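Outer envelope protein 64, mitochondrial (PDB 6HPG) probably acts as a chaperone receptor for Hsp90-dependent protein targeting to mitochondria, and is represented here by its TPR domain. Local coordinates at residues A[5-8]-A[9-12]; A[24-27]-A[28-32]. All blocks are in the same frame, centred on the assembly; numbering follows the deposited sequence.

Interaction 1: residues A[5-8]-A[9-12]; sequences ASEV and MKEK
Glu7 and Lys10, one turn apart on helix 2-18, run side by side and join in a salt bridge, Lys10 NZ to Glu7 OE1 at 3.1 Å, weak as a hydrogen bond. The ammonium also donates to the backbone of the bound peptide, so it serves two acceptors. Glu7 reaches it by a bend at chi2 (64°), which folds the carboxylate toward the following turn. There OE1 lies 2.5 Å from Glu11 OE2, with the two carboxylate planes 83° apart; oxygens this close suggest that one acid group holds a proton. Behind these side chains, the i to i+4 ladder satisfies the carbonyls: Met9 N meets Ala5 O at 2.8 Å, and Lys10, Glu11 and Lys12 donate to Ser6, Glu7 and Val8. Ser6 OG bonds to Met3 O and to Tyr42 OH, tying the helix to helix 40-52. Round the helix, Lys12 lies alongside Val8, its NZ 3.7 Å from Val8 CG1, and Met9 CE sits 4.0 Å from that same methyl. With Lys10 nearby, the acid pair is probably partly neutralised, and a lysine bonded to the peptide backbone is consistent with the ligand-holding face of a TPR domain.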
loop_
_atom_site.group_PDB
_atom_site.type_symbol
_atom_site.label_atom_id
_atom_site.label_comp_id
_atom_site.label_asym_id
_atom_site.label_seq_id
_atom_site.Cartn_x
_atom_site.Cartn_y
_atom_site.Cartn_z
ATOM N N ALA A 5 -1.055 -18.404 -11.991
ATOM C CA ALA A 5 -1.750 -18.598 -10.685
ATOM C C ALA A 5 -1.619 -17.347 -9.741
ATOM O O ALA A 5 -2.589 -16.870 -9.105
ATOM C CB ALA A 5 -1.240 -19.868 -10.012
ATOM N N SER A 6 -0.440 -16.754 -9.760
ATOM C CA SER A 6 -0.158 -15.588 -8.955
ATOM C C SER A 6 -1.175 -14.466 -9.245
ATOM O O SER A 6 -1.677 -13.854 -8.316
ATOM C CB SER A 6 1.277 -15.103 -9.161
ATOM O OG SER A 6 1.422 -14.203 -10.252
ATOM N N GLU A 7 -1.465 -14.214 -10.521
ATOM C CA GLU A 7 -2.382 -13.137 -10.892
ATOM C C GLU A 7 -3.791 -13.526 -10.463
ATOM O O GLU A 7 -4.560 -12.697 -10.015
ATOM C CB GLU A 7 -2.357 -12.871 -12.396
ATOM C CG GLU A 7 -3.502 -11.967 -12.875
ATOM C CD GLU A 7 -3.455 -10.558 -12.304
ATOM O OE1 GLU A 7 -4.455 -9.817 -12.383
ATOM O OE2 GLU A 7 -2.410 -10.159 -11.780
ATOM N N VAL A 8 -4.112 -14.812 -10.556
ATOM C CA VAL A 8 -5.410 -15.314 -10.091
ATOM C C VAL A 8 -5.579 -15.073 -8.607
ATOM O O VAL A 8 -6.615 -14.506 -8.177
ATOM C CB VAL A 8 -5.644 -16.789 -10.529
ATOM C CG1 VAL A 8 -6.871 -17.420 -9.850
ATOM C CG2 VAL A 8 -5.798 -16.829 -12.056
ATOM N N MET A 9 -4.544 -15.390 -7.833
ATOM C CA MET A 9 -4.571 -15.149 -6.400
ATOM C C MET A 9 -4.693 -13.628 -6.113
ATOM O O MET A 9 -5.478 -13.214 -5.241
ATOM C CB MET A 9 -3.307 -15.703 -5.783
ATOM C CG MET A 9 -3.169 -17.225 -5.926
ATOM S SD MET A 9 -4.447 -18.009 -4.960
ATOM C CE MET A 9 -5.716 -18.401 -6.111
ATOM N N LYS A 10 -3.949 -12.805 -6.860
ATOM C CA LYS A 10 -4.109 -11.389 -6.704
ATOM C C LYS A 10 -5.541 -10.971 -6.913
ATOM O O LYS A 10 -6.117 -10.267 -6.057
ATOM C CB LYS A 10 -3.160 -10.591 -7.601
ATOM C CG LYS A 10 -3.254 -9.083 -7.330
ATOM C CD LYS A 10 -3.003 -8.242 -8.551
ATOM C CE LYS A 10 -4.168 -8.333 -9.519
ATOM N NZ LYS A 10 -3.980 -7.317 -10.605
ATOM N N GLU A 11 -6.148 -11.441 -7.998
ATOM C CA GLU A 11 -7.528 -11.054 -8.301
ATOM C C GLU A 11 -8.519 -11.509 -7.205
ATOM O O GLU A 11 -9.443 -10.782 -6.889
ATOM C CB GLU A 11 -7.935 -11.525 -9.700
ATOM C CG GLU A 11 -7.067 -10.849 -10.781
ATOM C CD GLU A 11 -7.196 -11.442 -12.180
ATOM O OE1 GLU A 11 -7.925 -12.438 -12.368
ATOM O OE2 GLU A 11 -6.563 -10.883 -13.106
ATOM N N LYS A 12 -8.267 -12.660 -6.586
ATOM C CA LYS A 12 -9.116 -13.199 -5.498
ATOM C C LYS A 12 -8.943 -12.334 -4.256
ATOM O O LYS A 12 -9.905 -12.010 -3.537
ATOM C CB LYS A 12 -8.728 -14.661 -5.184
ATOM C CG LYS A 12 -9.677 -15.759 -5.669
ATOM C CD LYS A 12 -9.752 -15.974 -7.162
ATOM C CE LYS A 12 -10.200 -17.393 -7.499
ATOM N NZ LYS A 12 -9.186 -18.474 -7.223
#

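Interaction 2: residues A[24-27]-A[28-32]; sequences KAVN and FYTEA
The rings of Phe28 and Tyr29 each approach a carbonyl of the preceding turn at a slant. Phe28 CD2 comes to 3.4 Å from Lys24 O, while Tyr29 CD2 is 3.0 Å from Ala25 O. Both rings have CG beside the backbone N (chi1 -81° and -67°), which swings them back along helix 22-35 toward residues 24 and 25. Farther out on the tyrosine, CE2 touches the methyl of Ala25 at 3.9 Å. Beyond the helix, Phe28 packs on Lys12 and Tyr29 on Tyr17, both of helix 2-18; Tyr29 also meets Asn45 and an apolar side chain of the bound peptide, and its hydroxyl is hydrogen-bonded to Asn14 OD1. The two carbonyls nearest the rings keep their helical bonds, to Phe28 N and Tyr29 N respectively.

Thr30 bonds to the preceding turn twice. Its hydroxyl sits beside the backbone N (chi1 -64°) and donates to Val26 O at 2.7 Å, while Thr30 N reaches the same oxygen at 2.8 Å; the two donors come from opposite faces of the carbonyl plane. Arg46 NH1 is a further hydrogen-bond partner of the hydroxyl oxygen. Val26 CG1 lies alongside, 4.0 Å from Thr30 OG1, and the valine packs on Ala49 and Phe50 of helix 40-52. Glu31 N continues the backbone ladder with a longer bond of 3.2 Å to Asn27 O. Gripped by two donors of one residue, Val26 O fixes the rotation of the threonine side chain, whose oxygen, already giving its proton to the helix, is left to accept from the arginine.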
loop_
_atom_site.group_PDB
_atom_site.type_symbol
_atom_site.label_atom_id
_atom_site.label_comp_id
_atom_site.label_asym_id
_atom_site.label_seq_id
_atom_site.Cartn_x
_atom_site.Cartn_y
_atom_site.Cartn_z
ATOM N N LYS A 24 -8.849 -12.701 4.516
ATOM C CA LYS A 24 -8.914 -13.466 3.275
ATOM C C LYS A 24 -8.062 -12.790 2.220
ATOM O O LYS A 24 -7.332 -13.468 1.506
ATOM C CB LYS A 24 -10.335 -13.663 2.767
ATOM C CG LYS A 24 -11.000 -14.926 3.334
ATOM C CD LYS A 24 -12.516 -14.822 3.503
ATOM C CE LYS A 24 -12.944 -15.245 4.911
ATOM N NZ LYS A 24 -14.425 -15.223 5.104
ATOM N N ALA A 25 -8.147 -11.462 2.157
ATOM C CA ALA A 25 -7.370 -10.662 1.205
ATOM C C ALA A 25 -5.893 -10.866 1.425
ATOM O O ALA A 25 -5.155 -11.181 0.497
ATOM C CB ALA A 25 -7.717 -9.185 1.332
ATOM N N VAL A 26 -5.472 -10.694 2.682
ATOM C CA VAL A 26 -4.075 -10.920 3.112
ATOM C C VAL A 26 -3.593 -12.313 2.677
ATOM O O VAL A 26 -2.476 -12.462 2.223
ATOM C CB VAL A 26 -3.913 -10.785 4.671
ATOM C CG1 VAL A 26 -2.638 -11.453 5.216
ATOM C CG2 VAL A 26 -3.962 -9.335 5.122
ATOM N N ASN A 27 -4.430 -13.319 2.900
ATOM C CA ASN A 27 -4.059 -14.682 2.614
ATOM C C ASN A 27 -3.946 -14.944 1.104
ATOM O O ASN A 27 -3.009 -15.625 0.681
ATOM C CB ASN A 27 -5.024 -15.650 3.294
ATOM C CG ASN A 27 -4.809 -15.695 4.805
ATOM O OD1 ASN A 27 -3.695 -15.521 5.271
ATOM N ND2 ASN A 27 -5.871 -15.954 5.564
ATOM N N PHE A 28 -4.846 -14.362 0.308
ATOM C CA PHE A 28 -4.734 -14.466 -1.151
ATOM C C PHE A 28 -3.475 -13.766 -1.661
ATOM O O PHE A 28 -2.771 -14.317 -2.507
ATOM C CB PHE A 28 -5.999 -13.927 -1.892
ATOM C CG PHE A 28 -7.148 -14.910 -1.948
ATOM C CD1 PHE A 28 -6.963 -16.193 -2.442
ATOM C CD2 PHE A 28 -8.427 -14.546 -1.533
ATOM C CE1 PHE A 28 -8.004 -17.104 -2.478
ATOM C CE2 PHE A 28 -9.467 -15.463 -1.551
ATOM C CZ PHE A 28 -9.246 -16.749 -2.028
ATOM N N TYR A 29 -3.155 -12.614 -1.078
ATOM C CA TYR A 29 -2.045 -11.805 -1.511
ATOM C C TYR A 29 -0.760 -12.451 -1.086
ATOM O O TYR A 29 0.235 -12.408 -1.830
ATOM C CB TYR A 29 -2.163 -10.377 -0.991
ATOM C CG TYR A 29 -3.326 -9.525 -1.542
ATOM C CD1 TYR A 29 -3.672 -9.523 -2.893
ATOM C CD2 TYR A 29 -4.017 -8.663 -0.713
ATOM C CE1 TYR A 29 -4.683 -8.692 -3.380
ATOM C CE2 TYR A 29 -4.999 -7.850 -1.196
ATOM C CZ TYR A 29 -5.348 -7.878 -2.526
ATOM O OH TYR A 29 -6.355 -7.024 -2.979
ATOM N N THR A 30 -0.783 -13.124 0.065
ATOM C CA THR A 30 0.399 -13.904 0.527
ATOM C C THR A 30 0.766 -15.025 -0.442
ATOM O O THR A 30 1.961 -15.244 -0.830
ATOM C CB THR A 30 0.150 -14.371 1.965
ATOM O OG1 THR A 30 0.055 -13.190 2.760
ATOM C CG2 THR A 30 1.268 -15.300 2.541
ATOM N N GLU A 31 -0.262 -15.688 -0.898
ATOM C CA GLU A 31 -0.090 -16.746 -1.878
ATOM C C GLU A 31 0.359 -16.222 -3.254
ATOM O O GLU A 31 1.184 -16.894 -3.916
ATOM C CB GLU A 31 -1.371 -17.552 -2.007
ATOM C CG GLU A 31 -1.315 -18.718 -2.974
ATOM C CD GLU A 31 -0.449 -19.880 -2.493
ATOM O OE1 GLU A 31 -0.385 -20.918 -3.198
ATOM O OE2 GLU A 31 0.117 -19.778 -1.411
ATOM N N ALA A 32 -0.245 -15.099 -3.685
ATOM C CA ALA A 32 0.157 -14.365 -4.866
ATOM C C ALA A 32 1.638 -14.115 -4.839
ATOM O O ALA A 32 2.353 -14.391 -5.808
ATOM C CB ALA A 32 -0.594 -13.039 -4.951
#

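Interactions 1 and 2 lie on consecutive helices, 2-18 and 22-35, in the region of TPR 1 (residues 6-39), and follow one another along the chain with their centres about 9 Å apart. They touch directly: Lys10 O is 3.4 Å from Tyr29 CE1, Met9 O is 3.5 Å from Phe28 CB, and Ser6 CB packs against Ala32 O. The two helices pair as the helical hairpin of a tetratricopeptide repeat, against which helix 40-52, which leads into TPR 2, is laid, meeting both contacts through Tyr42 and Asn45. Each interaction also puts one residue against the bound peptide, Lys10 through NZ and Tyr29 by packing on an apolar side chain, so both helices of the hairpin contribute to the ligand site.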